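Long-range contacts in 3',5'-nucleoside bisphosphate phosphatase (Chromobacterium violaceum, PDB 2YB1), which hydrolyses nucleoside 3',5'-bisphosphates to nucleoside 5'-phosphate and orthophosphate, using three manganese ions per subunit: residues 61-66 against 79-84; 7-12 against 36-41; 175-180 against 210-215; 18-23 against 45-50. One frame throughout, in Å; residues are numbered along the deposited sequence.

Contact 1 of 4, residues 61-66 against 79-84; sequences NGVEVS and LGIDPA. With MN (manganese (II) ion), chain C; MN (manganese (II) ion), chain D.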
loop_
_atom_site.group_PDB
_atom_site.type_symbol
_atom_site.label_atom_id
_atom_site.label_comp_id
_atom_site.label_asym_id
_atom_site.label_seq_id
_atom_site.Cartn_x
_atom_site.Cartn_y
_atom_site.Cartn_z
ATOM N N ASN A 61 4.068 -12.065 4.265
ATOM C CA ASN A 61 4.910 -10.879 4.136
ATOM C C ASN A 61 4.483 -10.017 2.947
ATOM O O ASN A 61 4.307 -10.530 1.841
ATOM C CB ASN A 61 6.375 -11.283 3.929
ATOM C CG ASN A 61 6.985 -11.936 5.160
ATOM O OD1 ASN A 61 7.788 -12.869 5.048
ATOM N ND2 ASN A 61 6.618 -11.446 6.335
ATOM N N GLY A 62 4.386 -8.705 3.147
ATOM C CA GLY A 62 3.913 -7.837 2.079
ATOM C C GLY A 62 4.627 -6.503 2.070
ATOM O O GLY A 62 5.389 -6.186 2.985
ATOM N N VAL A 63 4.424 -5.739 0.999
ATOM C CA VAL A 63 4.968 -4.396 0.896
ATOM C C VAL A 63 4.160 -3.634 -0.163
ATOM O O VAL A 63 3.537 -4.247 -1.026
ATOM C CB VAL A 63 6.449 -4.442 0.472
ATOM C CG1 VAL A 63 6.566 -4.940 -0.960
ATOM C CG2 VAL A 63 7.124 -3.060 0.634
ATOM N N GLU A 64 4.160 -2.309 -0.088
ATOM C CA GLU A 64 3.562 -1.497 -1.144
ATOM C C GLU A 64 4.607 -0.550 -1.743
ATOM O O GLU A 64 5.076 0.382 -1.076
ATOM C CB GLU A 64 2.355 -0.702 -0.625
ATOM C CG GLU A 64 1.682 0.077 -1.748
ATOM C CD GLU A 64 0.407 0.748 -1.331
ATOM O OE1 GLU A 64 0.222 0.997 -0.129
ATOM O OE2 GLU A 64 -0.427 1.004 -2.224
ATOM N N VAL A 65 4.948 -0.772 -3.010
ATOM C CA VAL A 65 6.057 -0.055 -3.653
ATOM C C VAL A 65 5.595 1.112 -4.512
ATOM O O VAL A 65 4.738 0.943 -5.379
ATOM C CB VAL A 65 6.873 -0.996 -4.563
ATOM C CG1 VAL A 65 8.133 -0.253 -5.111
ATOM C CG2 VAL A 65 7.240 -2.281 -3.808
ATOM N N SER A 66 6.172 2.286 -4.259
ATOM C CA SER A 66 5.865 3.510 -5.002
ATOM C C SER A 66 6.562 3.486 -6.356
ATOM O O SER A 66 7.769 3.240 -6.437
ATOM C CB SER A 66 6.342 4.744 -4.227
ATOM O OG SER A 66 5.828 4.771 -2.898
ATOM N N LEU A 79 3.463 -9.603 -2.450
ATOM C CA LEU A 79 2.925 -10.528 -1.447
ATOM C C LEU A 79 3.701 -11.837 -1.474
ATOM O O LEU A 79 3.991 -12.363 -2.555
ATOM C CB LEU A 79 1.440 -10.819 -1.703
ATOM C CG LEU A 79 0.428 -9.662 -1.615
ATOM C CD1 LEU A 79 -0.937 -10.124 -2.120
ATOM C CD2 LEU A 79 0.328 -9.113 -0.182
ATOM N N GLY A 80 4.007 -12.376 -0.292
ATOM C CA GLY A 80 4.799 -13.590 -0.209
ATOM C C GLY A 80 6.283 -13.338 -0.468
ATOM O O GLY A 80 7.020 -14.260 -0.823
ATOM N N ILE A 81 6.720 -12.092 -0.276
ATOM C CA ILE A 81 8.125 -11.716 -0.464
ATOM C C ILE A 81 8.978 -12.175 0.713
ATOM O O ILE A 81 8.487 -12.281 1.836
ATOM C CB ILE A 81 8.291 -10.177 -0.580
ATOM C CG1 ILE A 81 7.580 -9.487 0.595
ATOM C CG2 ILE A 81 7.761 -9.666 -1.932
ATOM C CD1 ILE A 81 8.034 -8.074 0.881
ATOM N N ASP A 82 10.252 -12.448 0.443
ATOM C CA ASP A 82 11.258 -12.654 1.480
ATOM C C ASP A 82 11.913 -11.296 1.699
ATOM O O ASP A 82 12.667 -10.820 0.851
ATOM C CB ASP A 82 12.293 -13.689 1.014
ATOM C CG ASP A 82 13.478 -13.835 1.973
ATOM O OD1 ASP A 82 13.492 -13.216 3.063
ATOM O OD2 ASP A 82 14.404 -14.594 1.624
ATOM N N PRO A 83 11.616 -10.653 2.833
ATOM C CA PRO A 83 12.102 -9.279 3.004
ATOM C C PRO A 83 13.625 -9.210 3.161
ATOM O O PRO A 83 14.205 -8.136 3.011
ATOM C CB PRO A 83 11.395 -8.816 4.284
ATOM C CG PRO A 83 11.135 -10.060 5.041
ATOM C CD PRO A 83 10.835 -11.113 3.997
ATOM N N ALA A 84 14.260 -10.339 3.457
ATOM C CA ALA A 84 15.714 -10.373 3.596
ATOM C C ALA A 84 16.444 -10.453 2.249
ATOM O O ALA A 84 17.668 -10.367 2.202
ATOM C CB ALA A 84 16.137 -11.519 4.494
HETATM MN MN MN C . -1.822 1.289 0.799
HETATM MN MN MN D . -1.475 2.825 -2.472
#
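The carbonyl oxygen of Asn61 is gripped twice from the 79-84 side, once by an N-H and once, more loosely, by a C-H. Gly80 N donates to Asn61 O over 2.8 Å; it arrives nearly along the C=O axis, though the bond is bent to 138° at the hydrogen. Leu79 CA-H supplies the second contact to the same oxygen, CA to O 3.6 Å. These close the last rungs of an antiparallel ladder, in which Gly62 and Leu79 form a non-hydrogen-bonded pair with their CA atoms 4.5 Å apart. At Gly80 positive phi (76°) turns the chain out of the strand. The Ile81 side chain turns back toward the strand: its CG1 sits in the crowded position between backbone N and carbonyl carbon, which brings CD1 across Val63 at about a right angle, 3.9 Å from Val63 CG1. Ile180 of helix 173-182 and Leu88 of helix 86-96 also pack on Ile81. Farther out Asn61 CB presses on Ile81 O at 3.1 Å, and Pro83 crosses the Asn61 side chain. At the other end Glu64, its chain extended, splits its carboxylate between two metals: OE1 lies 2.3 Å from the manganese of chain C and OE2 2.1 Å from that of chain D. His7, His9 and Asp248 also bind the first, His75 and His191 the second. A strand glutamate bridging two metals belongs to the trinuclear manganese centre of this PHP-family enzyme.

Contact 2 of 4, residues 7-12 against 36-41; sequences HFHSRT and LTDHDC. With MN (manganese (II) ion), chain C; MN (manganese (II) ion), chain B.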
loop_
_atom_site.group_PDB
_atom_site.type_symbol
_atom_site.label_atom_id
_atom_site.label_comp_id
_atom_site.label_asym_id
_atom_site.label_seq_id
_atom_site.Cartn_x
_atom_site.Cartn_y
_atom_site.Cartn_z
ATOM N N HIS A 7 -4.113 -6.013 2.158
ATOM C CA HIS A 7 -3.535 -4.668 2.082
ATOM C C HIS A 7 -3.861 -3.800 3.311
ATOM O O HIS A 7 -5.016 -3.471 3.530
ATOM C CB HIS A 7 -4.069 -4.006 0.807
ATOM C CG HIS A 7 -3.392 -2.725 0.437
ATOM N ND1 HIS A 7 -3.203 -2.344 -0.877
ATOM C CD2 HIS A 7 -2.888 -1.722 1.194
ATOM C CE1 HIS A 7 -2.599 -1.170 -0.909
ATOM N NE2 HIS A 7 -2.395 -0.773 0.333
ATOM N N PHE A 8 -2.852 -3.388 4.069
ATOM C CA PHE A 8 -3.049 -2.416 5.157
ATOM C C PHE A 8 -1.703 -1.911 5.668
ATOM O O PHE A 8 -0.655 -2.461 5.304
ATOM C CB PHE A 8 -3.916 -2.994 6.312
ATOM C CG PHE A 8 -3.448 -4.334 6.855
ATOM C CD1 PHE A 8 -2.533 -4.399 7.909
ATOM C CD2 PHE A 8 -3.978 -5.531 6.361
ATOM C CE1 PHE A 8 -2.101 -5.635 8.415
ATOM C CE2 PHE A 8 -3.558 -6.771 6.865
ATOM C CZ PHE A 8 -2.620 -6.821 7.903
ATOM N N HIS A 9 -1.743 -0.915 6.554
ATOM C CA HIS A 9 -0.546 -0.181 6.963
ATOM C C HIS A 9 -0.375 -0.119 8.469
ATOM O O HIS A 9 -1.324 -0.336 9.222
ATOM C CB HIS A 9 -0.585 1.246 6.410
ATOM C CG HIS A 9 -0.544 1.288 4.918
ATOM N ND1 HIS A 9 0.627 1.443 4.213
ATOM C CD2 HIS A 9 -1.522 1.127 3.995
ATOM C CE1 HIS A 9 0.372 1.396 2.918
ATOM N NE2 HIS A 9 -0.925 1.207 2.759
ATOM N N SER A 10 0.846 0.203 8.893
ATOM C CA SER A 10 1.170 0.318 10.305
ATOM C C SER A 10 2.022 1.561 10.473
ATOM O O SER A 10 2.331 2.236 9.482
ATOM C CB SER A 10 1.962 -0.908 10.768
ATOM O OG SER A 10 3.299 -0.862 10.285
ATOM N N ARG A 11 2.420 1.855 11.713
ATOM C CA ARG A 11 3.281 3.008 11.984
ATOM C C ARG A 11 4.658 2.884 11.334
ATOM O O ARG A 11 5.416 3.856 11.282
ATOM C CB ARG A 11 3.399 3.264 13.495
ATOM C CG ARG A 11 2.083 3.661 14.144
ATOM C CD ARG A 11 2.270 4.019 15.628
ATOM N NE ARG A 11 2.825 5.361 15.758
ATOM C CZ ARG A 11 2.098 6.476 15.690
ATOM N NH1 ARG A 11 0.776 6.400 15.506
ATOM N NH2 ARG A 11 2.685 7.667 15.807
ATOM N N THR A 12 4.983 1.694 10.822
ATOM C CA THR A 12 6.208 1.544 10.038
ATOM C C THR A 12 6.193 2.504 8.842
ATOM O O THR A 12 7.232 3.075 8.491
ATOM C CB THR A 12 6.438 0.098 9.529
ATOM O OG1 THR A 12 6.571 -0.788 10.644
ATOM C CG2 THR A 12 7.727 0.024 8.678
ATOM N N LEU A 36 0.515 -7.543 5.841
ATOM C CA LEU A 36 0.866 -6.149 6.118
ATOM C C LEU A 36 1.657 -5.606 4.926
ATOM O O LEU A 36 2.623 -6.236 4.482
ATOM C CB LEU A 36 1.688 -6.036 7.416
ATOM C CG LEU A 36 2.257 -4.652 7.781
ATOM C CD1 LEU A 36 1.145 -3.621 7.941
ATOM C CD2 LEU A 36 3.123 -4.719 9.046
ATOM N N THR A 37 1.192 -4.512 4.331
ATOM C CA THR A 37 1.934 -3.959 3.203
ATOM C C THR A 37 2.218 -2.493 3.437
ATOM O O THR A 37 1.528 -1.619 2.895
ATOM C CB THR A 37 1.045 -4.101 1.939
ATOM O OG1 THR A 37 -0.207 -3.441 2.165
ATOM C CG2 THR A 37 0.722 -5.557 1.684
ATOM N N ASP A 38 3.341 -2.218 4.084
ATOM C CA ASP A 38 3.731 -0.842 4.350
ATOM C C ASP A 38 4.406 -0.268 3.124
ATOM O O ASP A 38 4.972 -1.017 2.315
ATOM C CB ASP A 38 4.639 -0.759 5.578
ATOM C CG ASP A 38 3.847 -0.715 6.873
ATOM O OD1 ASP A 38 2.995 0.188 7.013
ATOM O OD2 ASP A 38 4.065 -1.585 7.736
ATOM N N HIS A 39 4.334 1.056 2.979
ATOM C CA HIS A 39 4.954 1.743 1.847
ATOM C C HIS A 39 6.467 1.615 1.871
ATOM O O HIS A 39 7.105 1.970 2.862
ATOM C CB HIS A 39 4.631 3.232 1.894
ATOM C CG HIS A 39 3.185 3.552 1.685
ATOM N ND1 HIS A 39 2.580 3.469 0.450
ATOM C CD2 HIS A 39 2.235 4.000 2.542
ATOM C CE1 HIS A 39 1.315 3.842 0.555
ATOM N NE2 HIS A 39 1.080 4.171 1.812
ATOM N N ASP A 40 7.027 1.094 0.784
ATOM C CA ASP A 40 8.461 1.182 0.493
ATOM C C ASP A 40 9.347 0.708 1.638
ATOM O O ASP A 40 10.502 1.149 1.779
ATOM C CB ASP A 40 8.804 2.619 0.085
ATOM C CG ASP A 40 7.986 3.078 -1.114
ATOM O OD1 ASP A 40 7.726 2.228 -1.979
ATOM O OD2 ASP A 40 7.584 4.259 -1.183
ATOM N N CYS A 41 8.792 -0.173 2.462
ATOM C CA CYS A 41 9.455 -0.596 3.692
ATOM C C CYS A 41 8.930 -1.955 4.157
ATOM O O CYS A 41 7.740 -2.222 4.029
ATOM C CB CYS A 41 9.186 0.457 4.773
ATOM S SG CYS A 41 10.153 0.200 6.270
HETATM MN MN MN C . -1.822 1.289 0.799
HETATM MN MN MN B . -0.769 5.131 2.550
#
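Asp38 takes hold of Ser10 with both carboxylate oxygens, each through its syn lone pair. Ser10 N gives a straight bond to Asp38 OD1 (2.9 Å, 164°), while Ser10 OG donates to Asp38 OD2 at 2.8 Å. Ser13 OG adds a further bond to OD1, so the buried carboxylate is well satisfied. This pairing joins two loops at the metal-bearing end of the PHP barrel, one of them carrying the His-X-His motif of His7 and His9. Backbone pairing continues inward, Thr37 N reaching Phe8 O at 2.9 Å. His7 and His9 each put NE2 on the manganese of chain C, and Glu218 holds His7 ND1 from the second shell. His39 NE2 binds the neighbouring manganese of chain B at 2.2 Å, together with Asp14 and His250. The His9 and His39 rings form an offset stack, centroids 4.2 Å apart and planes inclined by 26°; Thr37 O sits over the face of His9 opposite that manganese. Leu36 CA covers one face of the Phe8 ring, 4.2 Å from its centroid; the side chains cross at about a right angle, Leu36 CD1 3.8 Å from Phe8 CD1. At the far end the methyl CG2 of Thr12 rests 3.4 Å from Cys41 SG.

Contact 3 of 4, residues 175-180 against 210-215; sequences DAVGWI and QAAGGQ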
loop_
_atom_site.group_PDB
_atom_site.type_symbol
_atom_site.label_atom_id
_atom_site.label_comp_id
_atom_site.label_asym_id
_atom_site.label_seq_id
_atom_site.Cartn_x
_atom_site.Cartn_y
_atom_site.Cartn_z
ATOM N N ASP A 175 11.546 -2.198 -12.153
ATOM C CA ASP A 175 12.272 -2.431 -10.906
ATOM C C ASP A 175 11.366 -2.934 -9.787
ATOM O O ASP A 175 11.705 -3.904 -9.112
ATOM C CB ASP A 175 13.023 -1.182 -10.458
ATOM C CG ASP A 175 14.359 -1.022 -11.165
ATOM O OD1 ASP A 175 14.822 -1.999 -11.794
ATOM O OD2 ASP A 175 14.946 0.069 -11.075
ATOM N N ALA A 176 10.217 -2.286 -9.588
ATOM C CA ALA A 176 9.329 -2.677 -8.490
ATOM C C ALA A 176 8.863 -4.129 -8.613
ATOM O O ALA A 176 8.964 -4.901 -7.652
ATOM C CB ALA A 176 8.137 -1.739 -8.383
ATOM N N VAL A 177 8.361 -4.494 -9.791
ATOM C CA VAL A 177 7.903 -5.862 -10.042
ATOM C C VAL A 177 9.043 -6.884 -9.921
ATOM O O VAL A 177 8.879 -7.921 -9.285
ATOM C CB VAL A 177 7.223 -6.002 -11.427
ATOM C CG1 VAL A 177 6.893 -7.455 -11.710
ATOM C CG2 VAL A 177 5.963 -5.136 -11.484
ATOM N N GLY A 178 10.193 -6.581 -10.522
ATOM C CA GLY A 178 11.340 -7.475 -10.473
ATOM C C GLY A 178 11.912 -7.690 -9.081
ATOM O O GLY A 178 12.370 -8.791 -8.751
ATOM N N TRP A 179 11.919 -6.636 -8.266
ATOM C CA TRP A 179 12.358 -6.771 -6.878
ATOM C C TRP A 179 11.417 -7.731 -6.142
ATOM O O TRP A 179 11.842 -8.610 -5.395
ATOM C CB TRP A 179 12.383 -5.406 -6.178
ATOM C CG TRP A 179 13.455 -4.462 -6.691
ATOM C CD1 TRP A 179 14.638 -4.803 -7.288
ATOM C CD2 TRP A 179 13.426 -3.030 -6.652
ATOM N NE1 TRP A 179 15.344 -3.672 -7.621
ATOM C CE2 TRP A 179 14.625 -2.572 -7.239
ATOM C CE3 TRP A 179 12.509 -2.091 -6.162
ATOM C CZ2 TRP A 179 14.929 -1.214 -7.356
ATOM C CZ3 TRP A 179 12.810 -0.740 -6.285
ATOM C CH2 TRP A 179 14.012 -0.317 -6.876
ATOM N N ILE A 180 10.123 -7.566 -6.375
ATOM C CA ILE A 180 9.120 -8.388 -5.713
ATOM C C ILE A 180 9.245 -9.842 -6.134
ATOM O O ILE A 180 9.293 -10.729 -5.287
ATOM C CB ILE A 180 7.714 -7.858 -6.005
ATOM C CG1 ILE A 180 7.513 -6.538 -5.253
ATOM C CG2 ILE A 180 6.638 -8.889 -5.620
ATOM C CD1 ILE A 180 6.373 -5.696 -5.793
ATOM N N GLN A 210 2.582 -6.852 -16.706
ATOM C CA GLN A 210 2.824 -8.248 -17.064
ATOM C C GLN A 210 4.188 -8.487 -17.723
ATOM O O GLN A 210 4.903 -9.421 -17.344
ATOM C CB GLN A 210 1.703 -8.765 -17.956
ATOM C CG GLN A 210 0.407 -9.005 -17.202
ATOM C CD GLN A 210 -0.639 -9.674 -18.070
ATOM O OE1 GLN A 210 -1.097 -9.094 -19.055
ATOM N NE2 GLN A 210 -1.020 -10.901 -17.711
ATOM N N ALA A 211 4.549 -7.645 -18.694
ATOM C CA ALA A 211 5.864 -7.750 -19.335
ATOM C C ALA A 211 6.991 -7.758 -18.304
ATOM O O ALA A 211 8.009 -8.433 -18.479
ATOM C CB ALA A 211 6.066 -6.622 -20.359
ATOM N N ALA A 212 6.800 -7.011 -17.218
ATOM C CA ALA A 212 7.820 -6.898 -16.180
ATOM C C ALA A 212 7.764 -8.062 -15.192
ATOM O O ALA A 212 8.628 -8.188 -14.328
ATOM C CB ALA A 212 7.689 -5.559 -15.445
ATOM N N GLY A 213 6.765 -8.928 -15.347
ATOM C CA GLY A 213 6.584 -10.074 -14.467
ATOM C C GLY A 213 5.413 -10.008 -13.491
ATOM O O GLY A 213 5.289 -10.879 -12.641
ATOM N N GLY A 214 4.551 -9.003 -13.627
ATOM C CA GLY A 214 3.386 -8.839 -12.761
ATOM C C GLY A 214 2.228 -9.802 -12.993
ATOM O O GLY A 214 1.832 -10.054 -14.129
ATOM N N GLN A 215 1.756 -10.414 -11.908
ATOM C CA GLN A 215 0.652 -11.378 -11.942
ATOM C C GLN A 215 -0.706 -11.048 -11.295
ATOM O O GLN A 215 -1.631 -11.847 -11.390
ATOM C CB GLN A 215 1.166 -12.725 -11.434
ATOM C CG GLN A 215 2.382 -13.189 -12.228
ATOM C CD GLN A 215 3.222 -14.205 -11.480
ATOM O OE1 GLN A 215 3.618 -13.985 -10.324
ATOM N NE2 GLN A 215 3.512 -15.325 -12.144
#
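Val177 points toward the turn that ends helix 199-211, and its CG1 branch makes most of the contact. With CG1 anti to the backbone N (chi1 174°), that methyl is driven into the turn, where it meets main chain more than side chain; CG2 takes the place beside the backbone N, anti to the carbonyl carbon. Ala212 O lies 3.2 Å from Val177 CG1, a close approach for a methyl and a carbonyl oxygen. The flank of the Ala212 methyl lies 4.1 Å from Val177 CB, CB to CB, and this is the side-chain-to-side-chain meeting of the pair. The turn itself is a Schellman motif: Gly213 takes positive phi (108°) and its N donates back to Gln210 O at 2.8 Å. In the barrel, helices 173-182 and 199-211 precede strands 186-189 and 216-221, which run side by side, so the contact joins neighbouring outer helices of consecutive alpha-beta units. Ala187 of strand 186-189 also touches Val177, while other side chains of the 173-182 helix turn to strand 59-69 and helix 86-96. Beyond Ala212 the Val177 methyl follows the main chain into the two glycines, which have no side chains to hold it off. Val177 CG1 is 3.4 Å from Gly213 C and equally close to Gly214 N, so the methyl rests on the peptide between Gly213 and Gly214.

Contact 4 of 4, residues 18-23 against 45-50; sequences TPTEVI and LAEAAA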
loop_
_atom_site.group_PDB
_atom_site.type_symbol
_atom_site.label_atom_id
_atom_site.label_comp_id
_atom_site.label_asym_id
_atom_site.label_seq_id
_atom_site.Cartn_x
_atom_site.Cartn_y
_atom_site.Cartn_z
ATOM N N THR A 18 0.562 0.359 15.425
ATOM C CA THR A 18 1.769 -0.450 15.305
ATOM C C THR A 18 1.432 -1.778 14.612
ATOM O O THR A 18 0.265 -2.170 14.516
ATOM C CB THR A 18 2.399 -0.751 16.682
ATOM O OG1 THR A 18 1.511 -1.585 17.436
ATOM C CG2 THR A 18 2.669 0.554 17.452
ATOM N N PRO A 19 2.459 -2.482 14.124
ATOM C CA PRO A 19 2.202 -3.792 13.521
ATOM C C PRO A 19 1.412 -4.702 14.476
ATOM O O PRO A 19 0.485 -5.380 14.044
ATOM C CB PRO A 19 3.618 -4.331 13.257
ATOM C CG PRO A 19 4.452 -3.052 13.040
ATOM C CD PRO A 19 3.887 -2.098 14.062
ATOM N N THR A 20 1.764 -4.718 15.764
ATOM C CA THR A 20 1.025 -5.552 16.713
ATOM C C THR A 20 -0.428 -5.081 16.835
ATOM O O THR A 20 -1.362 -5.889 16.786
ATOM C CB THR A 20 1.708 -5.615 18.094
ATOM O OG1 THR A 20 2.935 -6.338 17.980
ATOM C CG2 THR A 20 0.829 -6.344 19.100
ATOM N N GLU A 21 -0.623 -3.772 16.959
ATOM C CA GLU A 21 -1.964 -3.228 17.150
ATOM C C GLU A 21 -2.881 -3.478 15.958
ATOM O O GLU A 21 -4.060 -3.785 16.135
ATOM C CB GLU A 21 -1.904 -1.727 17.442
ATOM C CG GLU A 21 -1.319 -1.390 18.804
ATOM C CD GLU A 21 -1.068 0.101 18.972
ATOM O OE1 GLU A 21 -1.026 0.825 17.954
ATOM O OE2 GLU A 21 -0.912 0.548 20.119
ATOM N N VAL A 22 -2.348 -3.335 14.746
ATOM C CA VAL A 22 -3.184 -3.469 13.545
ATOM C C VAL A 22 -3.571 -4.934 13.316
ATOM O O VAL A 22 -4.713 -5.237 12.952
ATOM C CB VAL A 22 -2.532 -2.806 12.289
ATOM C CG1 VAL A 22 -1.337 -3.609 11.797
ATOM C CG2 VAL A 22 -3.586 -2.592 11.159
ATOM N N ILE A 23 -2.639 -5.845 13.589
ATOM C CA ILE A 23 -2.940 -7.280 13.527
ATOM C C ILE A 23 -3.991 -7.669 14.571
ATOM O O ILE A 23 -4.934 -8.416 14.275
ATOM C CB ILE A 23 -1.659 -8.153 13.718
ATOM C CG1 ILE A 23 -0.675 -7.951 12.552
ATOM C CG2 ILE A 23 -2.020 -9.627 13.884
ATOM C CD1 ILE A 23 -1.236 -8.347 11.188
ATOM N N LEU A 45 7.226 -6.208 9.299
ATOM C CA LEU A 45 6.813 -7.582 8.989
ATOM C C LEU A 45 7.102 -8.622 10.086
ATOM O O LEU A 45 6.244 -9.460 10.370
ATOM C CB LEU A 45 7.386 -8.048 7.633
ATOM C CG LEU A 45 6.915 -7.250 6.417
ATOM C CD1 LEU A 45 7.480 -7.850 5.124
ATOM C CD2 LEU A 45 5.370 -7.179 6.375
ATOM N N ALA A 46 8.294 -8.592 10.683
ATOM C CA ALA A 46 8.636 -9.570 11.728
ATOM C C ALA A 46 7.679 -9.461 12.910
ATOM O O ALA A 46 7.204 -10.473 13.441
ATOM C CB ALA A 46 10.070 -9.382 12.205
ATOM N N GLU A 47 7.405 -8.232 13.326
ATOM C CA GLU A 47 6.465 -7.999 14.422
ATOM C C GLU A 47 5.041 -8.434 14.044
ATOM O O GLU A 47 4.349 -9.108 14.825
ATOM C CB GLU A 47 6.469 -6.526 14.833
ATOM C CG GLU A 47 5.488 -6.204 15.951
ATOM C CD GLU A 47 5.472 -4.729 16.316
ATOM O OE1 GLU A 47 6.456 -4.017 16.020
ATOM O OE2 GLU A 47 4.465 -4.287 16.906
ATOM N N ALA A 48 4.593 -8.030 12.859
ATOM C CA ALA A 48 3.261 -8.414 12.392
ATOM C C ALA A 48 3.124 -9.934 12.331
ATOM O O ALA A 48 2.104 -10.484 12.742
ATOM C CB ALA A 48 2.953 -7.788 11.016
ATOM N N ALA A 49 4.147 -10.605 11.813
ATOM C CA ALA A 49 4.129 -12.069 11.710
ATOM C C ALA A 49 3.992 -12.733 13.081
ATOM O O ALA A 49 3.221 -13.677 13.263
ATOM C CB ALA A 49 5.388 -12.583 10.981
ATOM N N ALA A 50 4.748 -12.240 14.050
ATOM C CA ALA A 50 4.681 -12.785 15.396
ATOM C C ALA A 50 3.301 -12.555 16.012
ATOM O O ALA A 50 2.747 -13.435 16.690
ATOM C CB ALA A 50 5.776 -12.166 16.278
#
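Two barrel helices, each preceding a strand, run side by side here, and Thr18 starts the first of them with a capping box. The short axes of 19-23 and 45-50 cross at -38° and approach to 8.3 Å, and Ala48, with only a methyl, lies where they meet. The tight part is buried and apolar: the CB methyl of Ala48 sits 3.9 Å from Ile23 CG1 and 4.2 Å from Pro19 CB. Pro19 also packs on Ser10 and Thr12, and Phe59 and Leu36 of the sheet lie against Ala48. The solvent side is polar and depends on one exposed chain, that of Glu47. Fully extended with CG anti to its backbone N, it reaches over the Pro19 ring, its CD 3.6 Å from Pro19 CB, to the first turn of helix 19-27. The box holds that turn together from within: Glu21 N donates to Thr18 OG1, and Thr18 N returns a bond to Glu21 OE1. Glu47 brings a negative charge to this N-terminus, which probably suits the helix dipole. Its OE2 takes two bonds from one residue: Thr20 N, 3.0 Å away, comes from above the carboxylate plane, and Thr20 OG1 donates to the anti lone pair of OE2 at 2.8 Å.

In the fold
Along the chain contacts 2 and 4 interlock, their segments alternating, before contact 1, then contact 3; all four lie in the PHP barrel. Contact 2 is nearest the middle, and contact 1, centred about 9 Å away, shares the manganese of chain C with it; Glu64 O to Asp40 N and Ser66 OG to Asp40 OD2 join them. Contact 4 lies on the outer helices, about 10 Å from contact 2 between centres, and helix 45-54 reaches contact 1 through Leu45. Contact 3, elsewhere on the barrel wall, is about 26 Å from contact 4 between centres but meets contact 1 where Val65 packs on Ala176. Metal ligands thus occupy the inner contacts, with helix packing outside them.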